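Local coordinates for malonyl CoA:acyl carrier protein malonyltransferase (Streptomyces coelicolor, PDB 1NM2), which probably transfers the malonyl group from malonyl-CoA to the holo acyl carrier protein, the step that supplies malonyl-ACP to fatty acid biosynthesis, at residues Val150-Leu153 with Glu154-Gly157; Val256-Asp259 with Leu260-Glu263. One frame throughout, in Å; residues are numbered along the deposited sequence.

How the contacts relate
Contact 1 (Val150-Gly157) and contact 2 (Val256-Glu263) are both local, and each lies along a helix of its own, contact 1 at the C-terminal end of helix 146-155 and contact 2 at the N-terminal end of helix 258-267. Their centres lie about 20 Å apart and their nearest atoms about 8 Å, without touching. The mixed sheet relates them, since helix 146-155 packs on strands 168-172 and 159-165, and the short strand 256-257 runs parallel to 159-165. Contact 1 lies at the surface, with polar side chains outward and Leu153 buried. Contact 2 is partly buried nearer the centre of the chain, pairing a salt bridge with sulfur-aromatic contacts around Trp258.

Contact 1: Val150-Leu153 with Glu154-Gly157; sequences VAHL and ERLG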
loop_
_atom_site.group_PDB
_atom_site.type_symbol
_atom_site.label_atom_id
_atom_site.label_comp_id
_atom_site.label_asym_id
_atom_site.label_seq_id
_atom_site.Cartn_x
_atom_site.Cartn_y
_atom_site.Cartn_z
ATOM N N VAL A 150 19.597 6.494 -7.685
ATOM C CA VAL A 150 18.612 7.542 -7.911
ATOM C C VAL A 150 19.179 8.575 -8.885
ATOM O O VAL A 150 18.518 8.963 -9.849
ATOM C CB VAL A 150 18.230 8.235 -6.585
ATOM C CG1 VAL A 150 17.426 9.506 -6.859
ATOM C CG2 VAL A 150 17.416 7.270 -5.729
ATOM N N ALA A 151 20.412 9.010 -8.635
ATOM C CA ALA A 151 21.057 9.993 -9.503
ATOM C C ALA A 151 21.074 9.511 -10.951
ATOM O O ALA A 151 20.737 10.254 -11.866
ATOM C CB ALA A 151 22.486 10.256 -9.022
ATOM N N HIS A 152 21.462 8.253 -11.149
ATOM C CA HIS A 152 21.540 7.670 -12.482
ATOM C C HIS A 152 20.182 7.561 -13.175
ATOM O O HIS A 152 20.011 8.060 -14.289
ATOM C CB HIS A 152 22.184 6.280 -12.411
ATOM C CG HIS A 152 22.418 5.652 -13.750
ATOM N ND1 HIS A 152 23.535 5.918 -14.512
ATOM C CD2 HIS A 152 21.666 4.791 -14.476
ATOM C CE1 HIS A 152 23.463 5.246 -15.648
ATOM N NE2 HIS A 152 22.338 4.553 -15.651
ATOM N N LEU A 153 19.218 6.906 -12.530
ATOM C CA LEU A 153 17.902 6.753 -13.141
ATOM C C LEU A 153 17.260 8.105 -13.448
ATOM O O LEU A 153 16.641 8.270 -14.496
ATOM C CB LEU A 153 16.982 5.912 -12.248
ATOM C CG LEU A 153 16.539 6.478 -10.899
ATOM C CD1 LEU A 153 15.274 7.300 -11.086
ATOM C CD2 LEU A 153 16.286 5.324 -9.928
ATOM N N GLU A 154 17.414 9.072 -12.543
ATOM C CA GLU A 154 16.844 10.396 -12.763
ATOM C C GLU A 154 17.522 11.087 -13.942
ATOM O O GLU A 154 16.873 11.804 -14.710
ATOM C CB GLU A 154 16.979 11.265 -11.508
ATOM C CG GLU A 154 16.160 10.759 -10.334
ATOM C CD GLU A 154 16.152 11.716 -9.159
ATOM O OE1 GLU A 154 17.231 12.235 -8.794
ATOM O OE2 GLU A 154 15.066 11.941 -8.591
ATOM N N ARG A 155 18.828 10.870 -14.080
ATOM C CA ARG A 155 19.567 11.466 -15.187
ATOM C C ARG A 155 19.046 10.912 -16.507
ATOM O O ARG A 155 19.106 11.579 -17.538
ATOM C CB ARG A 155 21.057 11.155 -15.074
ATOM C CG ARG A 155 21.902 12.284 -14.518
ATOM C CD ARG A 155 23.369 11.947 -14.704
ATOM N NE ARG A 155 23.655 11.668 -16.108
ATOM C CZ ARG A 155 24.320 10.602 -16.542
ATOM N NH1 ARG A 155 24.775 9.703 -15.680
ATOM N NH2 ARG A 155 24.527 10.435 -17.841
ATOM N N LEU A 156 18.549 9.679 -16.470
ATOM C CA LEU A 156 18.013 9.044 -17.663
ATOM C C LEU A 156 16.560 9.440 -17.882
ATOM O O LEU A 156 15.941 9.032 -18.864
ATOM C CB LEU A 156 18.132 7.522 -17.570
ATOM C CG LEU A 156 19.429 6.910 -18.110
ATOM C CD1 LEU A 156 20.642 7.606 -17.498
ATOM C CD2 LEU A 156 19.438 5.418 -17.791
ATOM N N GLY A 157 16.015 10.232 -16.960
ATOM C CA GLY A 157 14.646 10.691 -17.117
ATOM C C GLY A 157 13.599 9.961 -16.301
ATOM O O GLY A 157 12.414 10.282 -16.391
#
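His152 and Leu156, one turn apart, meet through a ring face and a methyl group. The imidazole has CG anti to the backbone N (chi1 -175°), which swings the ring along the helix toward the C-terminal end, and Leu156 CD1 lies over one face, 4.1 Å from the ring centroid, in a CH-pi contact. Leu156 CD2 comes within 3.7 Å of His152 NE2, whose hydrogen-bonding partner is the backbone oxygen of Asp184, so the ring is held from outside while the leucine covers it. Arg155 NH1 stops 4.2 Å from His152 ND1, with the guanidinium and ring planes almost perpendicular.

The pair spans the C-terminal end of helix 146-155, whose exit is a Schellman motif at Gly157. Glycine suits the place because its positive phi (101°) would jam a side chain against the preceding carbonyl oxygen. Regular bonds run as far as Leu156: Glu154 N reaches Val150 O at 2.9 Å, and Leu156 N reaches His152 O at 3.1 Å. Leu156 N makes a further weak bond to Leu153 O.

On another flank, Val150 and Glu154 run side by side in the same direction. The extended glutamate chain lays its carboxylate along the valine, OE1 lying 3.4 Å from Val150 CG1. Leu153, the buried member, places CG between its backbone N and carbonyl carbon (chi1 67°), and its CD1 touches Glu154 CG at 3.6 Å. A branched apolar residue fits here, for its side chain also packs on Ile169, Ala171 and Pro160 of the neighbouring strands.

Contact 2: Val256-Asp259 with Leu260-Glu263; sequences VRWD and LCME
The N-terminal end of helix 258-267, with Arg257 at the N-cap position, follows on edge strand 256-257 of the mixed sheet. Arg257 O accepts a hydrogen bond from Cys261 N at 3.3 Å, while the arginine side chain, bent at chi2 and chi3, curls over the first turn to grip Asp259 side-on. In this salt bridge Arg257 NH1 meets the syn lone pair of Asp259 OD1 at 2.6 Å, close to the guanidinium plane, while Arg257 NE bonds Asp259 OD2 at 2.8 Å, more tilted from it. Leu260 CD1 sits over the centre of the guanidinium, 3.5 Å from Arg257 CZ, covering one face. Were Arg257 replaced by an alanine, the Asp259 carboxylate would probably lose its charged mate and Leu260 CD1 the flat surface it rests on.

Trp258, buried, faces the protein interior, where its ring meets that of His97 beside the probable nucleophile elbow. Its first torsion (chi1 -172°) sets CG beside the carbonyl carbon and sends the indole forward along the helix, bringing Cys261 CB over the six-membered ring, the sulfur oblique. Flexible Met262 suits the other end of the indole: SD makes an oblique Met-aromatic contact, and Met262 CE lies 3.9 Å from Trp258 CD1.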
loop_
_atom_site.group_PDB
_atom_site.type_symbol
_atom_site.label_atom_id
_atom_site.label_comp_id
_atom_site.label_asym_id
_atom_site.label_seq_id
_atom_site.Cartn_x
_atom_site.Cartn_y
_atom_site.Cartn_z
ATOM N N VAL A 256 6.747 7.085 -3.340
ATOM C CA VAL A 256 6.379 6.473 -2.065
ATOM C C VAL A 256 7.637 6.416 -1.195
ATOM O O VAL A 256 8.549 5.632 -1.462
ATOM C CB VAL A 256 5.845 5.028 -2.249
ATOM C CG1 VAL A 256 5.658 4.365 -0.892
ATOM C CG2 VAL A 256 4.514 5.043 -3.012
ATOM N N ARG A 257 7.693 7.249 -0.162
ATOM C CA ARG A 257 8.851 7.256 0.717
ATOM C C ARG A 257 8.617 6.366 1.926
ATOM O O ARG A 257 8.497 6.851 3.053
ATOM C CB ARG A 257 9.179 8.683 1.170
ATOM C CG ARG A 257 9.663 9.580 0.031
ATOM C CD ARG A 257 10.857 8.952 -0.683
ATOM N NE ARG A 257 12.005 8.801 0.205
ATOM C CZ ARG A 257 12.770 9.808 0.620
ATOM N NH1 ARG A 257 13.795 9.578 1.434
ATOM N NH2 ARG A 257 12.521 11.044 0.209
ATOM N N TRP A 258 8.551 5.062 1.682
ATOM C CA TRP A 258 8.335 4.108 2.763
ATOM C C TRP A 258 9.551 4.109 3.682
ATOM O O TRP A 258 9.447 3.791 4.869
ATOM C CB TRP A 258 8.095 2.700 2.213
ATOM C CG TRP A 258 7.671 1.744 3.289
ATOM C CD1 TRP A 258 8.377 0.678 3.775
ATOM C CD2 TRP A 258 6.467 1.813 4.057
ATOM N NE1 TRP A 258 7.686 0.081 4.807
ATOM C CE2 TRP A 258 6.509 0.756 4.999
ATOM C CE3 TRP A 258 5.356 2.668 4.046
ATOM C CZ2 TRP A 258 5.479 0.531 5.919
ATOM C CZ3 TRP A 258 4.332 2.447 4.962
ATOM C CH2 TRP A 258 4.402 1.382 5.886
ATOM N N ASP A 259 10.706 4.479 3.129
ATOM C CA ASP A 259 11.930 4.549 3.915
ATOM C C ASP A 259 11.745 5.538 5.071
ATOM O O ASP A 259 12.092 5.252 6.223
ATOM C CB ASP A 259 13.111 5.000 3.039
ATOM C CG ASP A 259 12.914 6.388 2.448
ATOM O OD1 ASP A 259 13.889 7.172 2.451
ATOM O OD2 ASP A 259 11.797 6.698 1.971
ATOM N N LEU A 260 11.184 6.701 4.759
ATOM C CA LEU A 260 10.955 7.733 5.763
ATOM C C LEU A 260 9.867 7.332 6.751
ATOM O O LEU A 260 9.880 7.755 7.903
ATOM C CB LEU A 260 10.587 9.054 5.083
ATOM C CG LEU A 260 11.723 9.616 4.219
ATOM C CD1 LEU A 260 11.290 10.913 3.552
ATOM C CD2 LEU A 260 12.949 9.834 5.094
ATOM N N CYS A 261 8.914 6.529 6.297
ATOM C CA CYS A 261 7.855 6.084 7.184
ATOM C C CYS A 261 8.479 5.209 8.277
ATOM O O CYS A 261 8.134 5.334 9.453
ATOM C CB CYS A 261 6.795 5.305 6.401
ATOM S SG CYS A 261 5.791 6.348 5.309
ATOM N N MET A 262 9.402 4.333 7.891
ATOM C CA MET A 262 10.059 3.463 8.864
ATOM C C MET A 262 10.956 4.270 9.798
ATOM O O MET A 262 11.087 3.930 10.973
ATOM C CB MET A 262 10.865 2.352 8.166
ATOM C CG MET A 262 9.984 1.271 7.500
ATOM S SD MET A 262 10.848 -0.251 7.006
ATOM C CE MET A 262 11.798 0.343 5.599
ATOM N N GLU A 263 11.573 5.332 9.278
ATOM C CA GLU A 263 12.420 6.194 10.101
ATOM C C GLU A 263 11.544 6.827 11.184
ATOM O O GLU A 263 11.954 6.976 12.333
ATOM C CB GLU A 263 13.053 7.306 9.256
ATOM C CG GLU A 263 14.155 6.846 8.316
ATOM C CD GLU A 263 15.332 6.241 9.060
ATOM O OE1 GLU A 263 15.782 6.854 10.055
ATOM O OE2 GLU A 263 15.805 5.158 8.649
HETATM O O HOH W 1 14.143 3.347 6.595
#